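Angiopoietin-related protein 6 (Homo sapiens, PDB 6Y43) is an angiopoietin-like protein, probably a secreted growth factor, whose calcium-binding, fibrinogen-like globe domain probably takes part in signalling through contacts with partner proteins. Local coordinates at residues R32-E40 against R74-G82; D94-G105 against Y208-P219. All coordinates share one frame; numbering follows the deposited sequence.

Both contacts belong to one antiparallel sheet of the fibrinogen-like globe, and strand 48-54 joins them, since it pairs with 33-40, with 79-80 and with 212-219. Contact 2 lies nearer the middle of the chain, is the more buried of the two, though its ends reach the surface, and covers about four times the area (1244 against 320 Å²). It is true strand pairing, with regular backbone bonds, aliphatic pairs and charged or aromatic groups toward its ends. Contact 1, further out, sets a turn carrying Pro75, and the side chains of Tyr79 and Leu81, against a strand, with one hydrogen bond across. Their centres are about 15 Å apart, yet they touch where Glu40 CB meets Leu216 CD2 at 3.8 Å.

Contact 1. Residues R32-E40 against R74-G82; sequences RHVVSVWCE and RPDGEYWLG. With EDO (1,2-ethanediol), chain C.
Pro75 presses its ring against Ser36 and Val37, where a type I beta turn from Arg74 to Gly77 in the fibrinogen-like globe docks on strand 33-40. The ring is the bump of the turn: CB comes within 3.9 Å of Val37 CA, while CG rests against Ser36 CB and Ser36 O. Past the proline, the backbone of the turn fits along Trp38. With CG anti to the backbone N (chi1 -170°), the indole swings out along the turn, and its CE3 lies 3.4 Å from Pro75 O, with Asp76 CA close by. A 1,2-ethanediol, probably from the crystallisation liquor, sets C1 over one indole face and bonds through O1 to Asp76 O at 2.8 Å. Arg53 of strand 48-54 ties the same parts together by a cation-pi contact with Trp38 and a hydrogen bond to Gly77 O. With an alanine in place of Trp38, the turn at Pro75 and Asp76 would probably lose the wall it packs on, and Arg53 its aromatic partner. Back along the strand, Leu81 CD1 drops into the notch between two valine branches, 3.9 Å from both Val35 CG1 and Val37 CG1. Tyr79 stands between Leu81 and Pro75, Pro75 CB lying over one face of its ring. The phenol end of Tyr79 reaches the strand, where Trp38 N donates to Tyr79 OH at 3.0 Å, 160° at the hydrogen.

Contact 2. Residues D94-G105 against Y208-P219; sequences DHELLVLLEDWG and YSLRKAAMLIRP
Leu98 and Leu216 pair through two backbone hydrogen bonds, both 2.8 Å between N of one and O of the other, amid an antiparallel strand pair whose directions differ by 156°. Glu96 with Arg218, Leu100 with Ala214 and Glu102 with Lys212 bond in the same reciprocal way. Arg211 and Lys212 both face Glu102, a classic beta bulge. Apolar packing fills both faces of the pair. On one, Leu100 CG meets Leu216 CD1 at 3.7 Å, the two chains crossing at about a right angle; on the other, Leu97 CD1 leans on Ile217 CG2, and Leu101 CD2 touches Leu210 CD1 and Ala213 CB. Charged groups gather at the bulge. Lys212 NZ meets Glu102 OE1 at 3.1 Å on the syn side, somewhat out of the carboxylate plane, while a salt bridge runs from Arg211 NH1 to Glu102 OE2, the guanidinium turned 89° from the carboxylate. At the opposite end, Glu96 and Arg218 form only a long salt bridge, reinforced by a water between Glu96 OE1 and Arg218 NE; Arg218 NH1 also binds Glu44 O and Gly46 O. Round the Trp104 indole, Arg211 CB makes a CH-pi contact, 3.6 Å from the centroid of the five-membered ring, over its face, while Trp104 N donates to Tyr208 OH at 2.9 Å. Outward, strand 95-102 continues the sheet into strand 108-118, and strand 212-219 into strand 48-54, whose Trp48 and Val50 touch Leu98 and Leu216.

Contact 1. Residues R32-E40 against R74-G82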
loop_
_atom_site.group_PDB
_atom_site.type_symbol
_atom_site.label_atom_id
_atom_site.label_comp_id
_atom_site.label_asym_id
_atom_site.label_seq_id
_atom_site.Cartn_x
_atom_site.Cartn_y
_atom_site.Cartn_z
ATOM N N ARG A 32 3.011 13.271 -15.819
ATOM C CA ARG A 32 3.928 13.572 -16.903
ATOM C C ARG A 32 5.048 12.541 -17.027
ATOM O O ARG A 32 5.965 12.742 -17.834
ATOM C CB ARG A 32 4.528 14.965 -16.700
ATOM C CG ARG A 32 3.613 16.110 -17.134
ATOM C CD ARG A 32 4.261 17.479 -16.870
ATOM N NE ARG A 32 5.183 17.467 -15.736
ATOM C CZ ARG A 32 6.505 17.634 -15.831
ATOM N NH1 ARG A 32 7.099 17.822 -17.012
ATOM N NH2 ARG A 32 7.242 17.607 -14.730
ATOM N N HIS A 33 5.013 11.459 -16.242
ATOM C CA HIS A 33 6.143 10.543 -16.176
ATOM C C HIS A 33 5.706 9.090 -16.288
ATOM O O HIS A 33 4.653 8.696 -15.789
ATOM C CB HIS A 33 6.921 10.717 -14.868
ATOM C CG HIS A 33 7.413 12.107 -14.652
ATOM N ND1 HIS A 33 6.721 13.026 -13.895
ATOM C CD2 HIS A 33 8.509 12.749 -15.117
ATOM C CE1 HIS A 33 7.372 14.173 -13.898
ATOM N NE2 HIS A 33 8.460 14.033 -14.632
ATOM N N VAL A 34 6.563 8.286 -16.909
ATOM C CA VAL A 34 6.361 6.842 -16.985
ATOM C C VAL A 34 7.116 6.195 -15.837
ATOM O O VAL A 34 8.315 6.443 -15.639
ATOM C CB VAL A 34 6.824 6.270 -18.340
ATOM C CG1 VAL A 34 6.827 4.739 -18.322
ATOM C CG2 VAL A 34 5.937 6.774 -19.442
ATOM N N VAL A 35 6.417 5.343 -15.096
ATOM C CA VAL A 35 6.948 4.690 -13.909
ATOM C C VAL A 35 6.688 3.198 -14.042
ATOM O O VAL A 35 5.624 2.791 -14.519
ATOM C CB VAL A 35 6.276 5.237 -12.627
ATOM C CG1 VAL A 35 6.806 4.558 -11.396
ATOM C CG2 VAL A 35 6.459 6.735 -12.542
ATOM N N SER A 36 7.643 2.383 -13.617
ATOM C CA SER A 36 7.456 0.932 -13.590
ATOM C C SER A 36 6.783 0.503 -12.291
ATOM O O SER A 36 7.193 0.913 -11.202
ATOM C CB SER A 36 8.781 0.188 -13.753
ATOM O OG SER A 36 9.275 0.297 -15.085
ATOM N N VAL A 37 5.774 -0.361 -12.409
ATOM C CA VAL A 37 5.031 -0.868 -11.266
ATOM C C VAL A 37 4.850 -2.359 -11.469
ATOM O O VAL A 37 4.913 -2.855 -12.593
ATOM C CB VAL A 37 3.644 -0.206 -11.113
ATOM C CG1 VAL A 37 3.768 1.267 -11.241
ATOM C CG2 VAL A 37 2.687 -0.786 -12.162
ATOM N N TRP A 38 4.593 -3.077 -10.373
ATOM C CA TRP A 38 4.121 -4.454 -10.466
ATOM C C TRP A 38 2.603 -4.467 -10.627
ATOM O O TRP A 38 1.888 -3.791 -9.872
ATOM C CB TRP A 38 4.516 -5.256 -9.225
ATOM C CG TRP A 38 4.281 -6.729 -9.367
ATOM C CD1 TRP A 38 3.105 -7.413 -9.141
ATOM C CD2 TRP A 38 5.235 -7.708 -9.785
ATOM N NE1 TRP A 38 3.288 -8.751 -9.384
ATOM C CE2 TRP A 38 4.585 -8.966 -9.764
ATOM C CE3 TRP A 38 6.584 -7.649 -10.146
ATOM C CZ2 TRP A 38 5.230 -10.152 -10.132
ATOM C CZ3 TRP A 38 7.228 -8.839 -10.498
ATOM C CH2 TRP A 38 6.549 -10.061 -10.485
ATOM N N CYS A 39 2.118 -5.228 -11.608
ATOM C CA CYS A 39 0.695 -5.463 -11.832
ATOM C C CYS A 39 0.367 -6.889 -11.422
ATOM O O CYS A 39 1.005 -7.831 -11.909
ATOM C CB CYS A 39 0.301 -5.312 -13.307
ATOM S SG CYS A 39 0.460 -3.725 -14.087
ATOM N N GLU A 40 -0.613 -7.040 -10.524
ATOM C CA GLU A 40 -1.202 -8.335 -10.187
ATOM C C GLU A 40 -2.335 -8.579 -11.185
ATOM O O GLU A 40 -3.372 -7.906 -11.146
ATOM C CB GLU A 40 -1.693 -8.351 -8.738
ATOM C CG GLU A 40 -2.585 -9.537 -8.426
ATOM C CD GLU A 40 -1.883 -10.840 -8.666
ATOM O OE1 GLU A 40 -0.814 -11.068 -8.059
ATOM O OE2 GLU A 40 -2.419 -11.644 -9.448
ATOM N N ARG A 74 12.074 -1.126 -5.395
ATOM C CA ARG A 74 12.030 -1.439 -6.821
ATOM C C ARG A 74 10.865 -2.372 -7.095
ATOM O O ARG A 74 10.483 -3.189 -6.243
ATOM C CB ARG A 74 13.330 -2.054 -7.360
ATOM C CG ARG A 74 14.510 -1.087 -7.325
ATOM C CD ARG A 74 14.448 0.151 -8.238
ATOM N NE ARG A 74 15.676 0.902 -7.987
ATOM C CZ ARG A 74 15.760 1.996 -7.237
ATOM N NH1 ARG A 74 14.660 2.543 -6.723
ATOM N NH2 ARG A 74 16.958 2.583 -7.070
ATOM N N PRO A 75 10.229 -2.217 -8.253
ATOM C CA PRO A 75 8.929 -2.864 -8.476
ATOM C C PRO A 75 8.992 -4.371 -8.619
ATOM O O PRO A 75 7.928 -5.009 -8.571
ATOM C CB PRO A 75 8.430 -2.215 -9.775
ATOM C CG PRO A 75 9.672 -1.775 -10.475
ATOM C CD PRO A 75 10.637 -1.363 -9.385
ATOM N N ASP A 76 10.172 -4.962 -8.805
ATOM C CA ASP A 76 10.274 -6.418 -8.813
ATOM C C ASP A 76 10.260 -7.001 -7.411
ATOM O O ASP A 76 10.201 -8.234 -7.261
ATOM C CB ASP A 76 11.536 -6.870 -9.560
ATOM C CG ASP A 76 12.838 -6.374 -8.918
ATOM O OD1 ASP A 76 12.946 -5.194 -8.519
ATOM O OD2 ASP A 76 13.799 -7.162 -8.847
ATOM N N GLY A 77 10.252 -6.167 -6.373
ATOM C CA GLY A 77 10.430 -6.635 -5.007
ATOM C C GLY A 77 9.632 -5.797 -4.032
ATOM O O GLY A 77 8.466 -5.473 -4.291
ATOM N N GLU A 78 10.242 -5.461 -2.908
ATOM C CA GLU A 78 9.595 -4.587 -1.935
ATOM C C GLU A 78 9.655 -3.157 -2.436
ATOM O O GLU A 78 10.688 -2.707 -2.953
ATOM C CB GLU A 78 10.280 -4.695 -0.583
ATOM C CG GLU A 78 10.090 -6.019 0.101
ATOM C CD GLU A 78 10.494 -5.935 1.570
ATOM O OE1 GLU A 78 11.372 -5.104 1.895
ATOM O OE2 GLU A 78 9.931 -6.684 2.388
ATOM N N TYR A 79 8.544 -2.440 -2.301
ATOM C CA TYR A 79 8.587 -1.043 -2.686
ATOM C C TYR A 79 7.391 -0.277 -2.153
ATOM O O TYR A 79 6.424 -0.851 -1.650
ATOM C CB TYR A 79 8.684 -0.862 -4.204
ATOM C CG TYR A 79 7.457 -1.136 -5.063
ATOM C CD1 TYR A 79 7.155 -2.423 -5.480
ATOM C CD2 TYR A 79 6.655 -0.099 -5.532
ATOM C CE1 TYR A 79 6.086 -2.669 -6.323
ATOM C CE2 TYR A 79 5.581 -0.344 -6.348
ATOM C CZ TYR A 79 5.318 -1.638 -6.756
ATOM O OH TYR A 79 4.278 -1.882 -7.594
ATOM N N TRP A 80 7.511 1.047 -2.277
ATOM C CA TRP A 80 6.483 2.035 -1.975
ATOM C C TRP A 80 6.414 2.956 -3.184
ATOM O O TRP A 80 7.395 3.636 -3.492
ATOM C CB TRP A 80 6.853 2.831 -0.718
ATOM C CG TRP A 80 5.964 3.989 -0.408
ATOM C CD1 TRP A 80 6.253 5.320 -0.560
ATOM C CD2 TRP A 80 4.652 3.929 0.183
ATOM N NE1 TRP A 80 5.179 6.089 -0.140
ATOM C CE2 TRP A 80 4.189 5.250 0.313
ATOM C CE3 TRP A 80 3.813 2.875 0.568
ATOM C CZ2 TRP A 80 2.930 5.558 0.857
ATOM C CZ3 TRP A 80 2.559 3.180 1.079
ATOM C CH2 TRP A 80 2.136 4.518 1.222
ATOM N N LEU A 81 5.267 2.984 -3.868
ATOM C CA LEU A 81 5.203 3.710 -5.137
ATOM C C LEU A 81 5.420 5.202 -4.939
ATOM O O LEU A 81 5.990 5.866 -5.819
ATOM C CB LEU A 81 3.867 3.460 -5.836
ATOM C CG LEU A 81 3.707 4.067 -7.228
ATOM C CD1 LEU A 81 4.809 3.502 -8.159
ATOM C CD2 LEU A 81 2.320 3.791 -7.780
ATOM N N GLY A 82 4.956 5.745 -3.813
ATOM C CA GLY A 82 5.116 7.153 -3.486
ATOM C C GLY A 82 3.794 7.870 -3.312
ATOM O O GLY A 82 2.852 7.669 -4.084
HETATM C C1 EDO C . 7.524 -10.214 -6.801
HETATM O O1 EDO C . 8.767 -10.289 -6.085
HETATM C C2 EDO C . 6.485 -11.099 -6.130
HETATM O O2 EDO C . 6.147 -10.478 -4.888
#

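Contact 2. Residues D94-G105 against Y208-P219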
loop_
_atom_site.group_PDB
_atom_site.type_symbol
_atom_site.label_atom_id
_atom_site.label_comp_id
_atom_site.label_asym_id
_atom_site.label_seq_id
_atom_site.Cartn_x
_atom_site.Cartn_y
_atom_site.Cartn_z
ATOM N N ASP A 94 -12.642 7.144 -9.570
ATOM C CA ASP A 94 -12.735 6.377 -8.339
ATOM C C ASP A 94 -11.863 5.127 -8.422
ATOM O O ASP A 94 -11.595 4.598 -9.511
ATOM C CB ASP A 94 -14.182 5.981 -8.066
ATOM C CG ASP A 94 -15.008 7.139 -7.531
ATOM O OD1 ASP A 94 -14.571 7.774 -6.540
ATOM O OD2 ASP A 94 -16.080 7.410 -8.110
ATOM N N HIS A 95 -11.398 4.673 -7.253
ATOM C CA HIS A 95 -10.499 3.537 -7.174
ATOM C C HIS A 95 -10.893 2.624 -6.031
ATOM O O HIS A 95 -11.329 3.082 -4.977
ATOM C CB HIS A 95 -9.051 3.963 -6.970
ATOM C CG HIS A 95 -8.432 4.515 -8.209
ATOM N ND1 HIS A 95 -8.623 5.817 -8.611
ATOM C CD2 HIS A 95 -7.651 3.935 -9.151
ATOM C CE1 HIS A 95 -7.972 6.023 -9.744
ATOM N NE2 HIS A 95 -7.371 4.897 -10.090
ATOM N N GLU A 96 -10.684 1.332 -6.248
ATOM C CA GLU A 96 -10.764 0.326 -5.202
ATOM C C GLU A 96 -9.364 0.050 -4.673
ATOM O O GLU A 96 -8.397 -0.049 -5.449
ATOM C CB GLU A 96 -11.378 -0.963 -5.741
ATOM C CG GLU A 96 -11.492 -2.063 -4.713
ATOM C CD GLU A 96 -12.229 -3.278 -5.232
ATOM O OE1 GLU A 96 -12.521 -3.330 -6.456
ATOM O OE2 GLU A 96 -12.496 -4.186 -4.408
ATOM N N LEU A 97 -9.253 -0.052 -3.353
ATOM C CA LEU A 97 -8.034 -0.493 -2.698
ATOM C C LEU A 97 -8.186 -1.930 -2.249
ATOM O O LEU A 97 -9.179 -2.272 -1.593
ATOM C CB LEU A 97 -7.741 0.377 -1.482
ATOM C CG LEU A 97 -6.616 -0.073 -0.566
ATOM C CD1 LEU A 97 -5.272 0.145 -1.253
ATOM C CD2 LEU A 97 -6.664 0.791 0.690
ATOM N N LEU A 98 -7.199 -2.760 -2.587
ATOM C CA LEU A 98 -7.123 -4.140 -2.142
ATOM C C LEU A 98 -5.876 -4.300 -1.289
ATOM O O LEU A 98 -4.791 -3.869 -1.689
ATOM C CB LEU A 98 -7.071 -5.093 -3.344
ATOM C CG LEU A 98 -6.858 -6.569 -3.044
ATOM C CD1 LEU A 98 -8.025 -7.147 -2.299
ATOM C CD2 LEU A 98 -6.646 -7.314 -4.361
ATOM N N VAL A 99 -6.032 -4.864 -0.095
ATOM C CA VAL A 99 -4.906 -5.168 0.777
ATOM C C VAL A 99 -4.800 -6.675 0.846
ATOM O O VAL A 99 -5.784 -7.357 1.153
ATOM C CB VAL A 99 -5.068 -4.564 2.183
ATOM C CG1 VAL A 99 -3.940 -4.999 3.063
ATOM C CG2 VAL A 99 -5.118 -3.033 2.111
ATOM N N LEU A 100 -3.618 -7.193 0.560
ATOM C CA LEU A 100 -3.368 -8.630 0.560
ATOM C C LEU A 100 -2.375 -8.933 1.671
ATOM O O LEU A 100 -1.328 -8.282 1.754
ATOM C CB LEU A 100 -2.799 -9.078 -0.783
ATOM C CG LEU A 100 -3.661 -8.854 -2.018
ATOM C CD1 LEU A 100 -2.901 -9.315 -3.241
ATOM C CD2 LEU A 100 -4.974 -9.610 -1.914
ATOM N N LEU A 101 -2.690 -9.928 2.503
ATOM C CA LEU A 101 -1.875 -10.281 3.653
ATOM C C LEU A 101 -1.604 -11.776 3.664
ATOM O O LEU A 101 -2.461 -12.573 3.271
ATOM C CB LEU A 101 -2.587 -9.910 4.955
ATOM C CG LEU A 101 -3.176 -8.499 5.019
ATOM C CD1 LEU A 101 -4.067 -8.386 6.228
ATOM C CD2 LEU A 101 -2.030 -7.467 5.079
ATOM N N GLU A 102 -0.424 -12.153 4.159
ATOM C CA GLU A 102 -0.111 -13.558 4.403
ATOM C C GLU A 102 0.681 -13.680 5.696
ATOM O O GLU A 102 1.681 -12.973 5.880
ATOM C CB GLU A 102 0.693 -14.155 3.240
ATOM C CG GLU A 102 1.018 -15.630 3.331
ATOM C CD GLU A 102 1.849 -16.127 2.145
ATOM O OE1 GLU A 102 1.811 -15.469 1.068
ATOM O OE2 GLU A 102 2.553 -17.168 2.289
ATOM N N ASP A 103 0.274 -14.629 6.543
ATOM C CA ASP A 103 1.003 -14.914 7.769
ATOM C C ASP A 103 2.039 -16.010 7.535
ATOM O O ASP A 103 2.190 -16.555 6.433
ATOM C CB ASP A 103 0.043 -15.215 8.928
ATOM C CG ASP A 103 -0.584 -16.614 8.911
ATOM O OD1 ASP A 103 -0.163 -17.523 8.160
ATOM O OD2 ASP A 103 -1.549 -16.783 9.708
ATOM N N TRP A 104 2.829 -16.276 8.572
ATOM C CA TRP A 104 3.945 -17.198 8.436
ATOM C C TRP A 104 3.496 -18.655 8.420
ATOM O O TRP A 104 4.322 -19.539 8.178
ATOM C CB TRP A 104 4.972 -16.955 9.542
ATOM C CG TRP A 104 5.731 -15.677 9.309
ATOM C CD1 TRP A 104 5.361 -14.423 9.696
ATOM C CD2 TRP A 104 6.978 -15.531 8.615
ATOM N NE1 TRP A 104 6.296 -13.500 9.285
ATOM C CE2 TRP A 104 7.304 -14.155 8.628
ATOM C CE3 TRP A 104 7.845 -16.427 7.978
ATOM C CZ2 TRP A 104 8.464 -13.657 8.031
ATOM C CZ3 TRP A 104 9.000 -15.937 7.388
ATOM C CH2 TRP A 104 9.295 -14.560 7.409
ATOM N N GLY A 105 2.223 -18.915 8.643
ATOM C CA GLY A 105 1.683 -20.237 8.453
ATOM C C GLY A 105 1.069 -20.444 7.096
ATOM O O GLY A 105 0.512 -21.515 6.842
ATOM N N TYR A 208 1.995 -9.224 15.985
ATOM C CA TYR A 208 2.437 -10.131 14.938
ATOM C C TYR A 208 3.090 -9.342 13.819
ATOM O O TYR A 208 2.780 -8.175 13.607
ATOM C CB TYR A 208 1.247 -10.933 14.377
ATOM C CG TYR A 208 1.601 -12.167 13.567
ATOM C CD1 TYR A 208 1.830 -13.395 14.191
ATOM C CD2 TYR A 208 1.661 -12.118 12.186
ATOM C CE1 TYR A 208 2.130 -14.522 13.453
ATOM C CE2 TYR A 208 1.976 -13.256 11.436
ATOM C CZ TYR A 208 2.203 -14.440 12.079
ATOM O OH TYR A 208 2.495 -15.551 11.310
ATOM N N SER A 209 3.995 -9.991 13.094
ATOM C CA SER A 209 4.591 -9.412 11.895
ATOM C C SER A 209 4.288 -10.313 10.708
ATOM O O SER A 209 4.731 -11.468 10.671
ATOM C CB SER A 209 6.101 -9.245 12.058
ATOM O OG SER A 209 6.615 -8.468 10.991
ATOM N N LEU A 210 3.547 -9.793 9.739
ATOM C CA LEU A 210 3.104 -10.630 8.641
ATOM C C LEU A 210 4.246 -10.935 7.676
ATOM O O LEU A 210 5.169 -10.137 7.493
ATOM C CB LEU A 210 1.949 -9.961 7.915
ATOM C CG LEU A 210 0.676 -9.839 8.745
ATOM C CD1 LEU A 210 -0.221 -8.727 8.189
ATOM C CD2 LEU A 210 -0.096 -11.172 8.792
ATOM N N ARG A 211 4.171 -12.117 7.063
ATOM C CA ARG A 211 5.210 -12.535 6.119
ATOM C C ARG A 211 5.151 -11.737 4.819
ATOM O O ARG A 211 6.187 -11.390 4.252
ATOM C CB ARG A 211 5.084 -14.026 5.825
ATOM C CG ARG A 211 6.125 -14.512 4.840
ATOM C CD ARG A 211 6.217 -16.031 4.845
ATOM N NE ARG A 211 5.035 -16.688 4.301
ATOM C CZ ARG A 211 4.812 -18.004 4.369
ATOM N NH1 ARG A 211 3.713 -18.505 3.843
ATOM N NH2 ARG A 211 5.689 -18.823 4.960
ATOM N N LYS A 212 3.951 -11.504 4.301
ATOM C CA LYS A 212 3.763 -10.766 3.060
ATOM C C LYS A 212 2.622 -9.793 3.267
ATOM O O LYS A 212 1.635 -10.095 3.942
ATOM C CB LYS A 212 3.481 -11.673 1.863
ATOM C CG LYS A 212 4.430 -12.807 1.686
ATOM C CD LYS A 212 4.657 -13.090 0.180
ATOM C CE LYS A 212 5.354 -14.462 0.047
ATOM N NZ LYS A 212 4.459 -15.473 -0.609
ATOM N N ALA A 213 2.778 -8.606 2.710
ATOM C CA ALA A 213 1.717 -7.616 2.721
ATOM C C ALA A 213 1.814 -6.806 1.442
ATOM O O ALA A 213 2.912 -6.550 0.957
ATOM C CB ALA A 213 1.817 -6.698 3.934
ATOM N N ALA A 214 0.674 -6.408 0.889
ATOM C CA ALA A 214 0.719 -5.529 -0.274
ATOM C C ALA A 214 -0.562 -4.724 -0.352
ATOM O O ALA A 214 -1.607 -5.146 0.142
ATOM C CB ALA A 214 0.909 -6.313 -1.587
ATOM N N MET A 215 -0.456 -3.545 -0.942
ATOM C CA MET A 215 -1.564 -2.636 -1.159
ATOM C C MET A 215 -1.675 -2.402 -2.655
ATOM O O MET A 215 -0.667 -2.106 -3.315
ATOM C CB MET A 215 -1.353 -1.308 -0.432
ATOM C CG MET A 215 -1.060 -1.482 1.046
ATOM S SD MET A 215 -0.727 0.070 1.921
ATOM C CE MET A 215 -2.343 0.863 1.925
ATOM N N LEU A 216 -2.876 -2.576 -3.203
ATOM C CA LEU A 216 -3.044 -2.511 -4.655
ATOM C C LEU A 216 -4.275 -1.673 -4.977
ATOM O O LEU A 216 -5.228 -1.639 -4.207
ATOM C CB LEU A 216 -3.176 -3.913 -5.256
ATOM C CG LEU A 216 -2.181 -4.981 -4.747
ATOM C CD1 LEU A 216 -2.648 -5.608 -3.470
ATOM C CD2 LEU A 216 -2.075 -5.969 -5.854
ATOM N N ILE A 217 -4.256 -0.991 -6.126
ATOM C CA ILE A 217 -5.413 -0.211 -6.541
ATOM C C ILE A 217 -5.803 -0.521 -7.984
ATOM O O ILE A 217 -5.003 -0.986 -8.799
ATOM C CB ILE A 217 -5.169 1.302 -6.356
ATOM C CG1 ILE A 217 -3.985 1.749 -7.210
ATOM C CG2 ILE A 217 -4.979 1.608 -4.891
ATOM C CD1 ILE A 217 -3.781 3.266 -7.169
ATOM N N ARG A 218 -7.073 -0.255 -8.287
ATOM C CA ARG A 218 -7.681 -0.498 -9.578
ATOM C C ARG A 218 -8.806 0.502 -9.737
ATOM O O ARG A 218 -9.490 0.812 -8.747
ATOM C CB ARG A 218 -8.211 -1.932 -9.652
ATOM C CG ARG A 218 -8.862 -2.373 -10.951
ATOM C CD ARG A 218 -9.141 -3.873 -10.875
ATOM N NE ARG A 218 -10.317 -4.235 -10.065
ATOM C CZ ARG A 218 -10.742 -5.489 -9.913
ATOM N NH1 ARG A 218 -10.108 -6.506 -10.495
ATOM N NH2 ARG A 218 -11.800 -5.741 -9.157
ATOM N N PRO A 219 -9.039 1.016 -10.942
ATOM C CA PRO A 219 -10.212 1.879 -11.134
ATOM C C PRO A 219 -11.485 1.163 -10.705
ATOM O O PRO A 219 -11.648 -0.049 -10.895
ATOM C CB PRO A 219 -10.198 2.177 -12.641
ATOM C CG PRO A 219 -8.781 1.915 -13.079
ATOM C CD PRO A 219 -8.285 0.812 -12.195
HETATM O O HOH W 1 -12.233 -2.365 -8.957
HETATM O O HOH W 2 7.280 -10.156 9.057
#